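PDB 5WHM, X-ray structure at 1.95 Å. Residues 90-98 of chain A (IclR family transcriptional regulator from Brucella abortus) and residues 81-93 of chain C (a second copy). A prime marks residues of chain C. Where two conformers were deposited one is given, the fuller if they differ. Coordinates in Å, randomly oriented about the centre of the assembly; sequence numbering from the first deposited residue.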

ATOM      1  N   LEU A  90       5.606   1.321  -0.569  1.00 19.76           N
ATOM      2  CA  LEU A  90       5.328   2.543   0.170  1.00 22.45           C
ATOM      3  C   LEU A  90       4.095   2.382   1.083  1.00 22.61           C
ATOM      4  O   LEU A  90       4.121   2.776   2.248  1.00 21.01           O
ATOM      5  N   GLY A  91       3.017   1.785   0.571  1.00 20.32           N
ATOM      6  CA  GLY A  91       1.799   1.642   1.374  1.00 20.48           C
ATOM      7  C   GLY A  91       1.991   0.779   2.597  1.00 22.39           C
ATOM      8  O   GLY A  91       1.498   1.100   3.688  1.00 20.62           O
ATOM      9  N   TYR A  92       2.705  -0.340   2.440  1.00 19.70           N
ATOM     10  CA  TYR A  92       2.996  -1.196   3.578  1.00 19.96           C
ATOM     11  C   TYR A  92       3.870  -0.489   4.609  1.00 23.84           C
ATOM     12  O   TYR A  92       3.663  -0.669   5.811  1.00 20.85           O
ATOM     13  N   ALA A  93       4.884   0.291   4.161  1.00 21.93           N
ATOM     14  CA  ALA A  93       5.675   1.074   5.116  1.00 25.67           C
ATOM     15  C   ALA A  93       4.763   2.008   5.927  1.00 24.21           C
ATOM     16  O   ALA A  93       4.930   2.162   7.148  1.00 21.85           O
HETATM   17  N   MSE A  94       3.762   2.583   5.282  1.00 21.76           N
HETATM   18  CA  MSE A  94       2.810   3.447   6.004  1.00 23.02           C
HETATM   19  C   MSE A  94       1.956   2.653   7.018  1.00 22.55           C
HETATM   20  O   MSE A  94       1.909   3.002   8.204  1.00 22.01           O
ATOM     21  N   LEU A  95       1.321   1.572   6.537  1.00 25.30           N
ATOM     22  CA  LEU A  95       0.499   0.721   7.398  1.00 26.30           C
ATOM     23  C   LEU A  95       1.266   0.231   8.607  1.00 25.84           C
ATOM     24  O   LEU A  95       0.683   0.052   9.683  1.00 25.59           O
ATOM     25  N   SER A  96       2.579   0.032   8.464  0.52 23.31           N
ATOM     26  CA  SER A  96       3.367  -0.536   9.546  0.52 24.51           C
ATOM     27  C   SER A  96       3.586   0.440  10.690  0.52 24.60           C
ATOM     28  O   SER A  96       4.003   0.002  11.758  0.52 27.61           O
ATOM     29  N   ASN A  97       3.335   1.742  10.501  1.00 22.97           N
ATOM     30  CA  ASN A  97       3.455   2.674  11.627  1.00 27.80           C
ATOM     31  C   ASN A  97       2.167   2.750  12.462  1.00 26.08           C
ATOM     32  O   ASN A  97       2.148   3.453  13.472  1.00 27.84           O
ATOM     33  N   LEU A  98       1.106   2.024  12.086  1.00 24.90           N
ATOM     34  CA  LEU A  98      -0.159   2.040  12.849  1.00 26.75           C
ATOM     35  C   LEU A  98      -0.057   1.027  13.990  1.00 27.65           C
ATOM     36  O   LEU A  98      -0.613  -0.068  13.947  1.00 28.32           O
TER
ATOM     37  N   TYR C  81       8.649  13.300  11.519  1.00 25.53           N
ATOM     38  CA  TYR C  81       7.693  12.908  10.491  1.00 24.65           C
ATOM     39  C   TYR C  81       7.414  11.404  10.507  1.00 28.71           C
ATOM     40  O   TYR C  81       8.269  10.589  10.878  1.00 28.54           O
ATOM     41  N   GLN C  82       6.217  11.052  10.027  1.00 26.35           N
ATOM     42  CA  GLN C  82       5.834   9.679   9.722  1.00 27.62           C
ATOM     43  C   GLN C  82       5.021   9.696   8.444  1.00 25.67           C
ATOM     44  O   GLN C  82       4.399  10.720   8.110  1.00 24.37           O
ATOM     45  N   LEU C  83       5.014   8.564   7.737  1.00 21.01           N
ATOM     46  CA  LEU C  83       4.136   8.420   6.573  1.00 22.93           C
ATOM     47  C   LEU C  83       2.681   8.600   7.017  1.00 22.59           C
ATOM     48  O   LEU C  83       2.290   8.153   8.099  1.00 21.13           O
ATOM     49  N   ASP C  84       1.860   9.181   6.142  1.00 20.59           N
ATOM     50  CA  ASP C  84       0.461   9.388   6.491  1.00 23.69           C
ATOM     51  C   ASP C  84      -0.461   8.775   5.429  1.00 18.90           C
ATOM     52  O   ASP C  84      -0.016   8.246   4.397  1.00 21.68           O
ATOM     53  N   ILE C  85      -1.768   8.880   5.716  1.00 20.72           N
ATOM     54  CA  ILE C  85      -2.829   8.158   5.010  1.00 27.07           C
ATOM     55  C   ILE C  85      -2.787   8.414   3.518  1.00 24.70           C
ATOM     56  O   ILE C  85      -3.170   7.546   2.719  1.00 22.97           O
ATOM     57  N   GLY C  86      -2.394   9.622   3.107  1.00 19.18           N
ATOM     58  CA  GLY C  86      -2.405   9.892   1.687  1.00 19.81           C
ATOM     59  C   GLY C  86      -1.499   8.975   0.894  1.00 22.01           C
ATOM     60  O   GLY C  86      -1.716   8.800  -0.306  1.00 23.11           O
ATOM     61  N   ILE C  87      -0.531   8.330   1.547  1.00 19.29           N
ATOM     62  CA  ILE C  87       0.313   7.359   0.824  1.00 20.48           C
ATOM     63  C   ILE C  87      -0.550   6.263   0.191  1.00 19.96           C
ATOM     64  O   ILE C  87      -0.280   5.805  -0.931  1.00 19.36           O
ATOM     65  N   LEU C  88      -1.620   5.840   0.879  1.00 19.08           N
ATOM     66  CA  LEU C  88      -2.428   4.730   0.346  1.00 20.65           C
ATOM     67  C   LEU C  88      -3.213   5.109  -0.902  1.00 23.31           C
ATOM     68  O   LEU C  88      -3.557   4.227  -1.694  1.00 25.87           O
ATOM     69  N   ARG C  89      -3.477   6.387  -1.114  1.00 22.31           N
ATOM     70  CA  ARG C  89      -4.206   6.854  -2.288  1.00 20.99           C
ATOM     71  C   ARG C  89      -3.348   6.817  -3.551  1.00 21.26           C
ATOM     72  O   ARG C  89      -3.855   7.103  -4.643  1.00 23.74           O
ATOM     73  N   LEU C  90      -2.049   6.600  -3.417  1.00 18.94           N
ATOM     74  CA  LEU C  90      -1.198   6.428  -4.589  1.00 22.03           C
ATOM     75  C   LEU C  90      -1.410   5.084  -5.284  1.00 27.35           C
ATOM     76  O   LEU C  90      -0.859   4.869  -6.378  1.00 23.96           O
ATOM     77  N   GLY C  91      -2.160   4.170  -4.680  1.00 24.55           N
ATOM     78  CA  GLY C  91      -2.555   2.953  -5.379  1.00 22.42           C
ATOM     79  C   GLY C  91      -2.386   1.642  -4.626  1.00 23.25           C
ATOM     80  O   GLY C  91      -2.445   0.583  -5.265  1.00 21.88           O
ATOM     81  N   TYR C  92      -2.213   1.672  -3.295  1.00 19.31           N
ATOM     82  CA  TYR C  92      -1.963   0.425  -2.557  1.00 20.72           C
ATOM     83  C   TYR C  92      -3.041  -0.644  -2.816  1.00 22.76           C
ATOM     84  O   TYR C  92      -2.714  -1.807  -3.109  1.00 22.51           O
ATOM     85  N   ALA C  93      -4.335  -0.281  -2.684  1.00 18.26           N
ATOM     86  CA  ALA C  93      -5.400  -1.290  -2.821  1.00 26.13           C
ATOM     87  C   ALA C  93      -5.450  -1.916  -4.223  1.00 26.26           C
ATOM     88  O   ALA C  93      -5.665  -3.123  -4.377  1.00 24.15           O
TER

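Tyr81′ lies out of reach, so the contact opens at Gln82′, whose CA-to-CB bond points toward chain A. Its side chain (chi1 m, chi2 t) carries NE2 to water 2 (2.9 Å), which donates in turn to the backbone O of Asn97 (2.7 Å).

Leu83′ makes the first deep apolar insertion. In its m, t rotamer, CD1 rests 3.6 Å from Ala93 CB and 3.4 Å from the backbone N of Met94. Its backbone is read by a single side chain: Asn97, chi1 p, donates from ND2 to Leu83′ O (2.9 Å), the one direct hydrogen bond between the stretches, while water 1 accepts from both Asn97 ND2 (3.1 Å) and Leu83′ N (3.0 Å). The amide thus satisfies the carbonyl of Leu83′ directly, while water 1 serves as the acceptor for its backbone N and ties that N to the same ND2.

Asp84′ turns away and accepts at OD1 from its neighbour Ile85′ N (2.7 Å). Ile85′ also starts away, yet its m, m rotamer brings CD1 back to 3.6 Å from CE of Met94. This selenomethionine (chi1 t) is the broadest contributor: CG lies 3.6 Å from Leu83′ CB, and SE lies 4.1 Å from Leu88′ CD1.

Ile87′, m, m and pointing toward chain A, sets CG2 3.6 Å from Leu90 O and 3.9 Å from Leu90 CG. Leu88′ (m, t) leaves sideways, but its end closes on Leu95, CD1 to CD2 at 4.0 Å. Leu90′, also m, t, meets its namesake, CD1 to Leu90 CD2, at 4.0 Å.

Tyr92′ (chi1 t) finishes the interface. Leu95 CD1 sits over one ring face, 4.0 Å from the centroid of the Tyr92′ ring, a CH-pi contact. The ring also needs the bare backbone of Gly91, whose CA is 3.7 Å from Tyr92′ CD1; a CB there would clash with that same ring atom.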

ATOM      1  CB  LEU A  90       5.089   3.656  -0.852  1.00 24.15           C
ATOM      2  CG  LEU A  90       5.599   5.074  -0.680  1.00 37.17           C
ATOM      3  CD1 LEU A  90       7.042   5.044  -0.310  1.00 34.53           C
ATOM      4  CD2 LEU A  90       5.381   5.846  -2.006  1.00 36.51           C
ATOM      5  CB  TYR A  92       3.689  -2.489   3.107  1.00 23.83           C
ATOM      6  CG  TYR A  92       3.990  -3.369   4.294  1.00 28.30           C
ATOM      7  CD1 TYR A  92       2.953  -3.888   5.057  1.00 37.24           C
ATOM      8  CD2 TYR A  92       5.283  -3.597   4.708  1.00 29.51           C
ATOM      9  CE1 TYR A  92       3.206  -4.676   6.178  1.00 45.96           C
ATOM     10  CE2 TYR A  92       5.553  -4.393   5.832  1.00 35.90           C
ATOM     11  CZ  TYR A  92       4.506  -4.925   6.557  1.00 46.45           C
ATOM     12  OH  TYR A  92       4.767  -5.695   7.668  1.00 55.03           O
ATOM     13  CB  ALA A  93       6.779   1.870   4.388  1.00 21.72           C
HETATM   14  CB  MSE A  94       1.899   4.172   5.019  1.00 18.03           C
HETATM   15  CG  MSE A  94       1.110   5.309   5.681  1.00 25.79           C
HETATM   16 SE   MSE A  94      -0.694   4.691   6.148  0.77 35.21          SE
HETATM   17  CE  MSE A  94      -0.646   5.390   8.010  1.00 33.01           C
ATOM     18  CB  LEU A  95      -0.050  -0.477   6.612  1.00 24.60           C
ATOM     19  CG  LEU A  95      -1.052  -0.102   5.507  1.00 23.60           C
ATOM     20  CD1 LEU A  95      -1.269  -1.303   4.556  1.00 24.23           C
ATOM     21  CD2 LEU A  95      -2.404   0.360   6.126  1.00 20.22           C
ATOM     22  CB  SER A  96       4.732  -1.021   9.020  0.52 27.21           C
ATOM     23  OG  SER A  96       4.597  -1.981   7.978  0.52 26.27           O
ATOM     24  CB  ASN A  97       3.924   4.097  11.152  1.00 26.98           C
ATOM     25  CG  ASN A  97       2.844   4.922  10.434  1.00 30.35           C
ATOM     26  OD1 ASN A  97       1.661   4.811  10.716  1.00 29.35           O
ATOM     27  ND2 ASN A  97       3.284   5.806   9.497  1.00 26.18           N
ATOM     28  CB  LEU A  98      -1.329   1.722  11.934  1.00 23.96           C
ATOM     29  CG  LEU A  98      -1.558   2.722  10.803  1.00 26.87           C
ATOM     30  CD1 LEU A  98      -2.544   2.171   9.831  1.00 29.15           C
ATOM     31  CD2 LEU A  98      -2.042   4.084  11.343  1.00 31.38           C
TER
ATOM     32  CB  TYR C  81       8.180  13.263   9.082  1.00 24.10           C
ATOM     33  CG  TYR C  81       8.591  14.718   8.969  1.00 30.41           C
ATOM     34  CD1 TYR C  81       7.637  15.727   8.753  1.00 31.00           C
ATOM     35  CD2 TYR C  81       9.912  15.083   9.122  1.00 30.44           C
ATOM     36  CE1 TYR C  81       8.031  17.094   8.658  1.00 29.58           C
ATOM     37  CE2 TYR C  81      10.311  16.421   9.045  1.00 31.94           C
ATOM     38  CZ  TYR C  81       9.368  17.411   8.816  1.00 27.12           C
ATOM     39  OH  TYR C  81       9.797  18.724   8.762  1.00 39.46           O
ATOM     40  CB  GLN C  82       4.996   9.052  10.844  1.00 24.60           C
ATOM     41  CG  GLN C  82       5.667   8.932  12.140  1.00 30.09           C
ATOM     42  CD  GLN C  82       4.855   8.072  13.079  1.00 39.88           C
ATOM     43  OE1 GLN C  82       3.711   8.395  13.397  1.00 42.52           O
ATOM     44  NE2 GLN C  82       5.433   6.954  13.511  1.00 39.54           N
ATOM     45  CB  LEU C  83       4.287   7.028   5.923  1.00 19.63           C
ATOM     46  CG  LEU C  83       5.679   6.771   5.293  1.00 20.29           C
ATOM     47  CD1 LEU C  83       5.756   5.301   4.833  1.00 17.93           C
ATOM     48  CD2 LEU C  83       5.924   7.729   4.126  1.00 20.31           C
ATOM     49  CB  ASP C  84       0.175  10.890   6.701  1.00 21.73           C
ATOM     50  CG  ASP C  84      -1.054  11.160   7.602  1.00 30.18           C
ATOM     51  OD1 ASP C  84      -1.750  10.222   8.069  1.00 32.87           O
ATOM     52  OD2 ASP C  84      -1.302  12.359   7.846  1.00 35.29           O
ATOM     53  CB  ILE C  85      -4.224   8.576   5.548  1.00 35.04           C
ATOM     54  CG1 ILE C  85      -4.287   8.471   7.078  1.00 42.75           C
ATOM     55  CG2 ILE C  85      -5.330   7.738   4.853  1.00 30.54           C
ATOM     56  CD1 ILE C  85      -3.809   7.102   7.621  1.00 39.03           C
ATOM     57  CB  ILE C  87       1.379   6.766   1.775  1.00 24.76           C
ATOM     58  CG1 ILE C  87       2.392   7.835   2.226  1.00 22.09           C
ATOM     59  CG2 ILE C  87       2.134   5.567   1.145  1.00 22.43           C
ATOM     60  CD1 ILE C  87       3.364   8.284   1.103  1.00 21.66           C
ATOM     61  CB  LEU C  88      -3.395   4.176   1.417  1.00 17.77           C
ATOM     62  CG  LEU C  88      -2.709   3.678   2.687  1.00 21.75           C
ATOM     63  CD1 LEU C  88      -3.740   3.333   3.773  1.00 24.34           C
ATOM     64  CD2 LEU C  88      -1.836   2.444   2.385  1.00 26.49           C
ATOM     65  CB  ARG C  89      -4.677   8.308  -2.086  1.00 28.38           C
ATOM     66  CG  ARG C  89      -5.463   8.642  -0.807  1.00 31.30           C
ATOM     67  CD  ARG C  89      -6.851   8.008  -0.826  1.00 27.27           C
ATOM     68  NE  ARG C  89      -7.748   8.393  -1.938  1.00 25.37           N
ATOM     69  CZ  ARG C  89      -8.576   9.446  -1.964  1.00 33.39           C
ATOM     70  NH1 ARG C  89      -9.380   9.619  -3.010  1.00 31.57           N
ATOM     71  NH2 ARG C  89      -8.598  10.354  -0.991  1.00 34.58           N
ATOM     72  CB  LEU C  90       0.269   6.564  -4.179  1.00 20.13           C
ATOM     73  CG  LEU C  90       0.630   7.895  -3.477  1.00 20.89           C
ATOM     74  CD1 LEU C  90       2.081   7.846  -2.950  1.00 22.89           C
ATOM     75  CD2 LEU C  90       0.428   9.063  -4.408  1.00 21.04           C
ATOM     76  CB  TYR C  92      -1.852   0.721  -1.052  1.00 22.30           C
ATOM     77  CG  TYR C  92      -1.648  -0.521  -0.208  1.00 26.47           C
ATOM     78  CD1 TYR C  92      -0.368  -1.021   0.028  1.00 21.23           C
ATOM     79  CD2 TYR C  92      -2.735  -1.197   0.344  1.00 23.55           C
ATOM     80  CE1 TYR C  92      -0.158  -2.168   0.805  1.00 24.92           C
ATOM     81  CE2 TYR C  92      -2.540  -2.351   1.105  1.00 27.28           C
ATOM     82  CZ  TYR C  92      -1.247  -2.836   1.304  1.00 25.75           C
ATOM     83  OH  TYR C  92      -1.085  -3.934   2.078  1.00 31.58           O
ATOM     84  CB  ALA C  93      -6.748  -0.671  -2.462  1.00 23.56           C
TER
HETATM   85  O   HOH W   1       6.302   6.098   8.863  1.00 21.75           O
HETATM   86  O   HOH W   2       3.787   4.985  14.950  1.00 47.21           O